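Local atomic coordinates of hypothetical protein TTHA0068 (PDB entry 2CWY), a protein that is of unknown function but belongs to the DUF309 family and folds as a small, single-chain, all-helical protein. Residues 36-41 against 74-79. Sequence-based numbering, arbitrary orientation.
Sequences RRLLQG and CPLMGL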
ATOM      1  N   ARG A  36       0.552   2.705  11.646  1.00 11.38           N
ATOM      2  CA  ARG A  36       1.675   3.258  10.895  1.00 10.15           C
ATOM      3  C   ARG A  36       2.248   2.170   9.986  1.00 10.39           C
ATOM      4  O   ARG A  36       2.597   2.426   8.834  1.00  9.14           O
ATOM      5  CB  ARG A  36       2.764   3.812  11.845  1.00 10.11           C
ATOM      6  CG  ARG A  36       3.738   4.810  11.186  1.00 12.44           C
ATOM      7  CD  ARG A  36       4.899   5.216  12.122  1.00 14.85           C
ATOM      8  NE  ARG A  36       5.850   6.129  11.481  1.00 17.00           N
ATOM      9  CZ  ARG A  36       5.732   7.456  11.455  1.00 18.48           C
ATOM     10  NH1 ARG A  36       4.705   8.051  12.045  1.00 19.23           N
ATOM     11  NH2 ARG A  36       6.640   8.194  10.824  1.00 19.28           N
ATOM     12  N   ARG A  37       2.314   0.939  10.486  1.00  9.40           N
ATOM     13  CA  ARG A  37       2.842  -0.149   9.676  1.00 10.53           C
ATOM     14  C   ARG A  37       1.935  -0.393   8.470  1.00 10.05           C
ATOM     15  O   ARG A  37       2.406  -0.552   7.337  1.00  9.84           O
ATOM     16  CB  ARG A  37       2.965  -1.424  10.527  1.00 11.41           C
ATOM     17  CG  ARG A  37       4.214  -1.439  11.412  1.00 14.56           C
ATOM     18  CD  ARG A  37       4.143  -2.572  12.421  1.00 17.86           C
ATOM     19  NE  ARG A  37       3.924  -3.857  11.766  1.00 21.83           N
ATOM     20  CZ  ARG A  37       3.388  -4.910  12.372  1.00 24.21           C
ATOM     21  NH1 ARG A  37       3.023  -4.821  13.646  1.00 24.99           N
ATOM     22  NH2 ARG A  37       3.203  -6.039  11.702  1.00 25.70           N
ATOM     23  N   LEU A  38       0.629  -0.413   8.713  1.00  9.01           N
ATOM     24  CA  LEU A  38      -0.313  -0.624   7.638  1.00  8.76           C
ATOM     25  C   LEU A  38      -0.165   0.450   6.563  1.00  8.55           C
ATOM     26  O   LEU A  38      -0.094   0.138   5.379  1.00  9.05           O
ATOM     27  CB  LEU A  38      -1.738  -0.608   8.171  1.00  9.52           C
ATOM     28  CG  LEU A  38      -2.780  -0.594   7.051  1.00 10.58           C
ATOM     29  CD1 LEU A  38      -2.833  -1.965   6.379  1.00 11.25           C
ATOM     30  CD2 LEU A  38      -4.106  -0.227   7.614  1.00 12.40           C
ATOM     31  N   LEU A  39      -0.124   1.717   6.974  1.00  8.53           N
ATOM     32  CA  LEU A  39      -0.000   2.812   6.005  1.00  9.08           C
ATOM     33  C   LEU A  39       1.281   2.708   5.179  1.00  9.73           C
ATOM     34  O   LEU A  39       1.255   2.864   3.951  1.00  9.18           O
ATOM     35  CB  LEU A  39      -0.091   4.164   6.731  1.00  8.88           C
ATOM     36  CG  LEU A  39      -1.500   4.450   7.282  1.00  9.18           C
ATOM     37  CD1 LEU A  39      -1.434   5.485   8.388  1.00  9.50           C
ATOM     38  CD2 LEU A  39      -2.411   4.925   6.145  1.00  8.62           C
ATOM     39  N   GLN A  40       2.401   2.415   5.831  1.00 10.20           N
ATOM     40  CA  GLN A  40       3.642   2.291   5.090  1.00 10.32           C
ATOM     41  C   GLN A  40       3.617   1.080   4.155  1.00  9.29           C
ATOM     42  O   GLN A  40       4.194   1.123   3.084  1.00  8.01           O
ATOM     43  CB  GLN A  40       4.833   2.192   6.031  1.00 10.57           C
ATOM     44  CG  GLN A  40       6.137   2.516   5.314  1.00 14.75           C
ATOM     45  CD  GLN A  40       7.271   2.754   6.275  1.00 16.84           C
ATOM     46  OE1 GLN A  40       7.508   1.950   7.175  1.00 16.70           O
ATOM     47  NE2 GLN A  40       7.982   3.859   6.091  1.00 15.60           N
ATOM     48  N   GLY A  41       2.943   0.009   4.566  1.00  9.56           N
ATOM     49  CA  GLY A  41       2.848  -1.179   3.735  1.00  9.36           C
ATOM     50  C   GLY A  41       2.077  -0.886   2.456  1.00  9.81           C
ATOM     51  O   GLY A  41       2.496  -1.272   1.366  1.00  8.70           O
ATOM     52  N   CYS A  74      -6.425  -8.211  10.178  1.00 12.47           N
ATOM     53  CA  CYS A  74      -7.078  -7.799   8.932  1.00 14.25           C
ATOM     54  C   CYS A  74      -8.579  -8.049   9.059  1.00 14.42           C
ATOM     55  O   CYS A  74      -9.000  -9.126   9.470  1.00 15.10           O
ATOM     56  CB  CYS A  74      -6.524  -8.583   7.729  1.00 13.47           C
ATOM     57  SG  CYS A  74      -7.128  -8.020   6.088  1.00 14.86           S
ATOM     58  N   PRO A  75      -9.407  -7.047   8.716  1.00 15.39           N
ATOM     59  CA  PRO A  75      -8.954  -5.743   8.232  1.00 14.55           C
ATOM     60  C   PRO A  75      -8.374  -4.872   9.337  1.00 14.36           C
ATOM     61  O   PRO A  75      -8.410  -5.228  10.522  1.00 13.20           O
ATOM     62  CB  PRO A  75     -10.219  -5.144   7.629  1.00 15.52           C
ATOM     63  CG  PRO A  75     -11.304  -5.694   8.519  1.00 16.71           C
ATOM     64  CD  PRO A  75     -10.879  -7.150   8.649  1.00 16.21           C
ATOM     65  N   LEU A  76      -7.822  -3.734   8.933  1.00 11.90           N
ATOM     66  CA  LEU A  76      -7.256  -2.771   9.865  1.00 12.80           C
ATOM     67  C   LEU A  76      -7.515  -1.401   9.255  1.00 12.25           C
ATOM     68  O   LEU A  76      -7.326  -1.201   8.049  1.00 13.44           O
ATOM     69  CB  LEU A  76      -5.755  -3.003  10.054  1.00 14.37           C
ATOM     70  CG  LEU A  76      -5.065  -2.126  11.093  1.00 15.62           C
ATOM     71  CD1 LEU A  76      -5.684  -2.372  12.470  1.00 18.03           C
ATOM     72  CD2 LEU A  76      -3.580  -2.430  11.103  1.00 16.34           C
HETATM   73  N   MSE A  77      -7.970  -0.470  10.089  1.00 11.49           N
HETATM   74  CA  MSE A  77      -8.282   0.891   9.651  1.00 13.85           C
HETATM   75  C   MSE A  77      -9.396   0.907   8.607  1.00 14.20           C
HETATM   76  O   MSE A  77      -9.538   1.876   7.871  1.00 14.61           O
HETATM   77  CB  MSE A  77      -7.038   1.575   9.066  1.00 15.54           C
HETATM   78  CG  MSE A  77      -5.878   1.730  10.023  1.00 19.10           C
HETATM   79 SE   MSE A  77      -4.576   3.003   9.319  1.00 22.98          SE
HETATM   80  CE  MSE A  77      -5.515   4.636   9.755  1.00 23.90           C
ATOM     81  N   GLY A  78     -10.174  -0.173   8.546  1.00 15.13           N
ATOM     82  CA  GLY A  78     -11.266  -0.265   7.591  1.00 15.63           C
ATOM     83  C   GLY A  78     -10.837  -0.765   6.223  1.00 15.34           C
ATOM     84  O   GLY A  78     -11.603  -0.683   5.256  1.00 16.30           O
ATOM     85  N   LEU A  79      -9.623  -1.305   6.144  1.00 11.73           N
ATOM     86  CA  LEU A  79      -9.067  -1.813   4.891  1.00 12.18           C
ATOM     87  C   LEU A  79      -8.744  -3.316   4.892  1.00 11.19           C
ATOM     88  O   LEU A  79      -8.113  -3.826   5.815  1.00 10.77           O
ATOM     89  CB  LEU A  79      -7.771  -1.056   4.549  1.00 10.45           C
ATOM     90  CG  LEU A  79      -7.003  -1.587   3.330  1.00 11.19           C
ATOM     91  CD1 LEU A  79      -7.813  -1.331   2.064  1.00 12.06           C
ATOM     92  CD2 LEU A  79      -5.640  -0.913   3.252  1.00  9.37           C
TER
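Leu38 packs against Leu76, Met77 and Leu79 in a buried contact carried by apolar side chains, with one methyl also against a carbonyl oxygen, between helix 33-53 and the loop that links helix 59-69 to helix 81-92. Its chi1 of 170° puts CG anti to the backbone N. Both methyls have partners in the loop. Leu38 CD2 takes the larger share: it lies 3.4 Å from the carbonyl O of Leu76 and 3.6 Å from CG of Met77, a selenomethionine. The Leu38 and Met77 side chains lie alongside each other, running opposite ways, with Met77 SE 3.7 Å from Leu38 CD2. Leu76 meets the leucine nearer its root, Leu76 CD2 being 3.9 Å from Leu38 CB, while Leu38 CD1 makes a looser approach to Leu79 CD2 at 4.3 Å. Met77 crosses Leu39 at about a right angle: its SE, at the end of a chain extended at chi2 (-165°), lies 4.0 Å from Leu39 CG. Leu39 also touches Leu24, Tyr27 and Trp28 of helix 17-30, so the selenium end adjoins a helix-helix interface, and Leu38 also touches Trp81 of helix 81-92. Following the cis peptide before Pro75, residues 76-79 form a turn closed by two backbone hydrogen bonds, Leu76 N to Leu79 O and Leu79 N to Leu76 O, with Met77 and Gly78 at positive phi. This is a type I' beta turn, here used as an interhelical connection whose apolar side chains pack against helix 33-53 in an all-helical fold.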